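Local coordinates for protein phthiocerol synthesis polyketide synthase type I PpsC (Mycobacterium tuberculosis, PDB 7AHB) that carries an acyltransferase domain that probably loads extender units onto the acyl carrier protein during the assembly of phthiocerol-type lipids, at residues V104-E107 with Q108-G112; G156-V159 with T160-S164; P249-R252 with S253-D257. One frame throughout, in Å; residues are numbered along the deposited sequence.

Contact 1. Residues V104-E107 with Q108-G112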
# COMPACT_ATOMS: atom_id res chain seq x y z
N VAL A 104 17.74 -0.34 -2.77
CA VAL A 104 18.34 0.93 -2.35
C VAL A 104 17.82 2.04 -3.24
O VAL A 104 17.92 1.96 -4.47
CB VAL A 104 19.89 0.88 -2.42
CG1 VAL A 104 20.49 2.27 -2.11
CG2 VAL A 104 20.43 -0.17 -1.48
N GLY A 105 17.31 3.09 -2.62
CA GLY A 105 16.78 4.22 -3.37
C GLY A 105 15.29 4.07 -3.60
O GLY A 105 14.75 2.97 -3.71
N ILE A 106 14.61 5.22 -3.64
CA ILE A 106 13.15 5.22 -3.73
C ILE A 106 12.68 4.47 -4.97
O ILE A 106 11.61 3.85 -4.97
CB ILE A 106 12.61 6.67 -3.70
CG1 ILE A 106 13.12 7.38 -2.45
CG2 ILE A 106 11.12 6.70 -3.76
CD1 ILE A 106 12.34 8.64 -2.09
N GLU A 107 13.44 4.55 -6.06
CA GLU A 107 12.99 3.88 -7.29
C GLU A 107 13.00 2.36 -7.10
O GLU A 107 12.02 1.69 -7.41
CB GLU A 107 13.89 4.29 -8.46
CG GLU A 107 13.61 5.70 -8.98
CD GLU A 107 14.71 6.23 -9.87
OE1 GLU A 107 14.48 6.35 -11.08
OE2 GLU A 107 15.80 6.52 -9.35
N GLN A 108 14.12 1.81 -6.62
CA GLN A 108 14.16 0.37 -6.38
C GLN A 108 13.14 -0.06 -5.32
O GLN A 108 12.48 -1.10 -5.46
CB GLN A 108 15.57 -0.07 -5.96
CG GLN A 108 16.54 -0.14 -7.13
CD GLN A 108 17.79 -0.92 -6.81
OE1 GLN A 108 18.03 -1.25 -5.64
NE2 GLN A 108 18.57 -1.25 -7.85
N ILE A 109 12.99 0.75 -4.27
CA ILE A 109 12.03 0.42 -3.20
C ILE A 109 10.60 0.37 -3.74
O ILE A 109 9.86 -0.59 -3.48
CB ILE A 109 12.17 1.44 -2.04
CG1 ILE A 109 13.46 1.17 -1.27
CG2 ILE A 109 10.98 1.36 -1.13
CD1 ILE A 109 13.83 2.27 -0.27
N GLN A 110 10.18 1.39 -4.48
CA GLN A 110 8.81 1.42 -4.98
C GLN A 110 8.58 0.35 -6.06
O GLN A 110 7.54 -0.33 -6.08
CB GLN A 110 8.48 2.82 -5.52
CG GLN A 110 8.33 3.91 -4.45
CD GLN A 110 7.43 5.10 -4.92
OE1 GLN A 110 6.71 5.02 -5.95
NE2 GLN A 110 7.47 6.21 -4.16
N LEU A 111 9.53 0.22 -6.98
CA LEU A 111 9.39 -0.78 -8.04
C LEU A 111 9.38 -2.20 -7.47
O LEU A 111 8.55 -3.03 -7.85
CB LEU A 111 10.51 -0.62 -9.06
CG LEU A 111 10.36 0.55 -10.04
CD1 LEU A 111 11.63 0.86 -10.76
CD2 LEU A 111 9.20 0.19 -11.02
N GLY A 112 10.33 -2.49 -6.56
CA GLY A 112 10.33 -3.78 -5.90
C GLY A 112 9.03 -4.08 -5.17
O GLY A 112 8.55 -5.22 -5.19
O HOH W 1 16.62 3.25 -6.47

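Contact 2. Residues G156-V159 with T160-S164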
# COMPACT_ATOMS: atom_id res chain seq x y z
N GLY A 156 1.33 -0.48 -14.45
CA GLY A 156 1.64 -0.27 -13.05
C GLY A 156 3.11 0.01 -12.81
O GLY A 156 3.47 0.88 -11.99
N LEU A 157 3.99 -0.75 -13.48
CA LEU A 157 5.42 -0.48 -13.38
C LEU A 157 5.73 0.92 -13.90
O LEU A 157 6.53 1.66 -13.30
CB LEU A 157 6.23 -1.52 -14.14
CG LEU A 157 5.99 -2.99 -13.86
CD1 LEU A 157 7.09 -3.85 -14.49
CD2 LEU A 157 5.84 -3.27 -12.42
N ARG A 158 5.12 1.29 -15.02
CA ARG A 158 5.38 2.59 -15.63
C ARG A 158 5.04 3.72 -14.67
O ARG A 158 5.85 4.62 -14.44
CB ARG A 158 4.58 2.72 -16.93
CG ARG A 158 4.59 4.11 -17.55
CD ARG A 158 5.97 4.53 -17.91
NE ARG A 158 6.01 5.84 -18.55
CZ ARG A 158 7.14 6.50 -18.82
NH1 ARG A 158 8.30 5.96 -18.52
NH2 ARG A 158 7.10 7.71 -19.38
N VAL A 159 3.83 3.70 -14.09
CA VAL A 159 3.46 4.73 -13.13
C VAL A 159 4.46 4.76 -11.99
O VAL A 159 4.88 5.83 -11.53
CB VAL A 159 2.03 4.50 -12.60
CG1 VAL A 159 1.74 5.48 -11.49
CG2 VAL A 159 1.01 4.62 -13.72
N THR A 160 4.80 3.58 -11.47
CA THR A 160 5.73 3.50 -10.35
C THR A 160 7.10 4.04 -10.72
O THR A 160 7.69 4.81 -9.95
CB THR A 160 5.84 2.05 -9.87
OG1 THR A 160 4.52 1.59 -9.55
CG2 THR A 160 6.70 1.94 -8.66
N ALA A 161 7.58 3.71 -11.93
CA ALA A 161 8.89 4.17 -12.38
C ALA A 161 8.94 5.68 -12.52
O ALA A 161 9.90 6.32 -12.07
CB ALA A 161 9.22 3.53 -13.73
N VAL A 162 7.92 6.27 -13.14
CA VAL A 162 7.88 7.72 -13.33
C VAL A 162 7.81 8.42 -11.97
O VAL A 162 8.65 9.27 -11.65
CB VAL A 162 6.69 8.12 -14.21
CG1 VAL A 162 6.50 9.62 -14.19
CG2 VAL A 162 6.87 7.61 -15.65
N ARG A 163 6.81 8.07 -11.16
CA ARG A 163 6.61 8.76 -9.89
C ARG A 163 7.85 8.64 -9.02
O ARG A 163 8.30 9.64 -8.44
CB ARG A 163 5.40 8.19 -9.15
CG ARG A 163 5.15 8.87 -7.79
CD ARG A 163 4.14 8.05 -6.96
NE ARG A 163 4.61 6.67 -6.80
CZ ARG A 163 3.82 5.60 -6.87
NH1 ARG A 163 2.50 5.72 -7.05
NH2 ARG A 163 4.37 4.42 -6.70
N SER A 164 8.40 7.43 -8.90
CA SER A 164 9.55 7.23 -8.02
C SER A 164 10.79 7.97 -8.51
O SER A 164 11.58 8.45 -7.70
CB SER A 164 9.85 5.74 -7.85
OG SER A 164 10.29 5.14 -9.03

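Contact 3. Residues P249-R252 with S253-D257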
# COMPACT_ATOMS: atom_id res chain seq x y z
N PRO A 249 3.08 18.47 -12.46
CA PRO A 249 3.17 18.72 -13.91
C PRO A 249 4.01 17.70 -14.64
O PRO A 249 3.64 17.27 -15.74
CB PRO A 249 3.79 20.12 -13.99
CG PRO A 249 3.43 20.77 -12.63
CD PRO A 249 3.49 19.63 -11.64
N ALA A 250 5.13 17.28 -14.05
CA ALA A 250 5.96 16.28 -14.70
C ALA A 250 5.25 14.94 -14.75
O ALA A 250 5.35 14.22 -15.74
CB ALA A 250 7.30 16.14 -13.99
N MET A 251 4.52 14.60 -13.68
CA MET A 251 3.69 13.39 -13.71
C MET A 251 2.72 13.41 -14.89
O MET A 251 2.62 12.43 -15.63
CB MET A 251 2.90 13.25 -12.40
CG MET A 251 3.71 12.77 -11.25
SD MET A 251 3.97 11.01 -11.27
CE MET A 251 2.37 10.40 -10.80
N ARG A 252 1.97 14.50 -15.05
CA ARG A 252 0.97 14.57 -16.12
C ARG A 252 1.62 14.54 -17.49
O ARG A 252 1.06 13.95 -18.42
CB ARG A 252 0.11 15.81 -15.92
CG ARG A 252 -0.81 15.64 -14.72
CD ARG A 252 -1.41 16.89 -14.16
NE ARG A 252 -2.17 16.52 -12.95
CZ ARG A 252 -2.37 17.30 -11.88
NH1 ARG A 252 -1.85 18.54 -11.84
NH2 ARG A 252 -3.08 16.84 -10.84
N SER A 253 2.83 15.09 -17.61
CA SER A 253 3.54 15.05 -18.88
C SER A 253 4.06 13.65 -19.18
O SER A 253 3.82 13.10 -20.26
CB SER A 253 4.70 16.06 -18.86
OG SER A 253 5.37 16.09 -20.09
N GLU A 254 4.79 13.06 -18.24
CA GLU A 254 5.44 11.78 -18.52
C GLU A 254 4.44 10.65 -18.68
O GLU A 254 4.71 9.68 -19.40
CB GLU A 254 6.43 11.45 -17.41
CG GLU A 254 7.49 12.49 -17.21
CD GLU A 254 8.83 12.03 -17.65
OE1 GLU A 254 9.03 11.89 -18.88
OE2 GLU A 254 9.69 11.80 -16.76
N LEU A 255 3.30 10.73 -17.99
CA LEU A 255 2.27 9.71 -18.08
C LEU A 255 1.14 10.12 -19.03
O LEU A 255 0.06 9.54 -18.99
CB LEU A 255 1.72 9.39 -16.69
CG LEU A 255 2.75 8.84 -15.73
CD1 LEU A 255 2.24 8.83 -14.28
CD2 LEU A 255 3.15 7.44 -16.13
N ALA A 256 1.39 11.12 -19.87
CA ALA A 256 0.35 11.62 -20.77
C ALA A 256 -0.26 10.50 -21.60
O ALA A 256 -1.47 10.50 -21.86
CB ALA A 256 0.93 12.70 -21.70
N ASP A 257 0.55 9.54 -22.02
CA ASP A 257 0.13 8.47 -22.90
C ASP A 257 -0.49 7.30 -22.16
O ASP A 257 -0.93 6.35 -22.81
CB ASP A 257 1.31 7.96 -23.73
CG ASP A 257 1.82 9.00 -24.70
OD1 ASP A 257 1.04 9.90 -25.09
OD2 ASP A 257 3.00 8.91 -25.08

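Contact 1. Residues V104-E107 with Q108-G112
Gln108 folds back from the first turn of helix 106-126 and lays its amide against the backbone of Val104, just ahead of the helix. Its CG stands beside its own backbone N (chi1 -76°), and the extended chain beyond carries the side chain back past the carbonyl of Val104, with CB 3.4 Å from Val104 O. At the far end OE1 accepts from Val104 N at 3.0 Å, an almost straight bond with 174° at the hydrogen, the N-H tilted modestly from the plane of the amide carbonyl. A water completes the link: it donates to Val104 O and accepts from Gln108 N, which, this early in the helix, is tied through the water to the carbonyl of Val104.

This is the N-terminal start of an alpha-helix, with Gly105 at the N-cap. At its phi of 93° any side chain would press on the carbonyl before it, a backbone shape suited to glycine, and Gly105 O accepts from Ile109 N at 2.9 Å. The CG1-CD1 branch of Ile109 runs back alongside that carbonyl, CG1 lying 3.3 Å from Gly105 O.

Ile106 and Gln110, one turn apart, lie side by side and point the same way. The CG2 methyl of Ile106 meets the amide end of Gln110, 3.7 Å from NE2, while Gln110 OE1 is hydrogen-bonded to Arg163 of helix 153-167. Glu107 O takes the N-H of Leu111, whose side chain packs on Phe91.

Contact 2. Residues G156-V159 with T160-S164
Gly156 O is gripped twice by Thr160, at 3.1 Å by its backbone N and at 2.7 Å by its hydroxyl OG1, which donates. The two donors arrive from opposite faces of the carbonyl plane. With OG1 beside its own backbone N (chi1 -56°), Thr160 can reach back one turn, and its hydroxyl donates inside its own helix. Leu157 follows with a purely backbone link, its O accepting from Ala161 N at 2.7 Å, while its side chain leaves the turn to meet Glu84 and Phe85 of helix 72-89.

Arg158 supplies the main side-chain contact. Its CG is anti to the backbone N (chi1 171°), and a bend at the next torsion (chi2 61°) swings the guanidinium forward over Val162. The CG2 methyl of Val162 sits centrally under one face of that flat group, 3.4 Å from CZ, so the planar group rests on a methyl while the N-H bonds remain directed outward in its plane. NH2 uses one of them for the carbonyl of Glu254.

Val159 O closes the next turn by accepting from Arg163 N, and the Val159 side chain turns to Val142 and Leu258. Further on, Ser164 repeats the pattern set by Thr160: its OG donates to Thr160 O at 2.8 Å, and its backbone N approaches the same oxygen from the other face.

All of this belongs to helix 153-167, largely buried along this part. Thr160 and Ser164 face helix 106-126, Leu157 meets helix 72-89, Val159 and Arg163 touch helix 141-147, and Arg158 with Val162 packs against Leu255, just beyond helix 248-254.

Contact 3. Residues P249-R252 with S253-D257
Met251 and Leu255 lie side by side, both directed into the protein, and form the apolar part of this last turn of helix 248-254. The Met251 chain is bent at both chi2 and chi3 (-80° and -74°), which curls the thioether so that CE comes 3.8 Å from Leu255 CD1. Beyond the turn, Met251 also meets Trp290 and Met294 of helix 287-295.

The backbone bonds are three i to i+4 links: Pro249 O takes the N-H of Ser253, Ala250 O that of Glu254 at 2.8 Å, and Met251 O that of Leu255 at 3.0 Å. There the regular ladder stops. Leu255 leaves helical angles, and Ala256 N bonds instead to Ser253 O, three residues back, at 3.2 Å.

Charge enters through Glu254, whose CG touches the carbonyl of Ala250, 3.1 Å from its O, before the chain bends at chi2 and carries the carboxylate to a salt bridge with Arg165 of helix 153-167.

The inner side of the turn is thus apolar, with Met251 against Leu255, while the Glu254 carboxylate ties the end of this short helix to helix 153-167 by charge.

Overall arrangement
The three contacts step across the domain, with helix 153-167 of contact 2 in the middle. Contact 1 touches it on one side, where Gln110 OE1 is 2.5 Å from Arg163 NH2, a short, probable hydrogen bond, and Glu107 CG packs on Ser164 OG. Contact 3 touches it on another, with Arg158 NH2 3.1 Å from Glu254 O and Val162 CG1 3.7 Å from Glu254 CB. Contacts 1 and 3 do not meet; their nearest atoms are about 8 Å apart. Gln110 and Arg163 lie near the residues of a probable nucleophile elbow, Gly136, Ser138 and Gly140. Thiocyanate, probably from the crystallisation liquor, is bound about 4 Å from the Arg158 side chain and about 4 Å from that of Leu255.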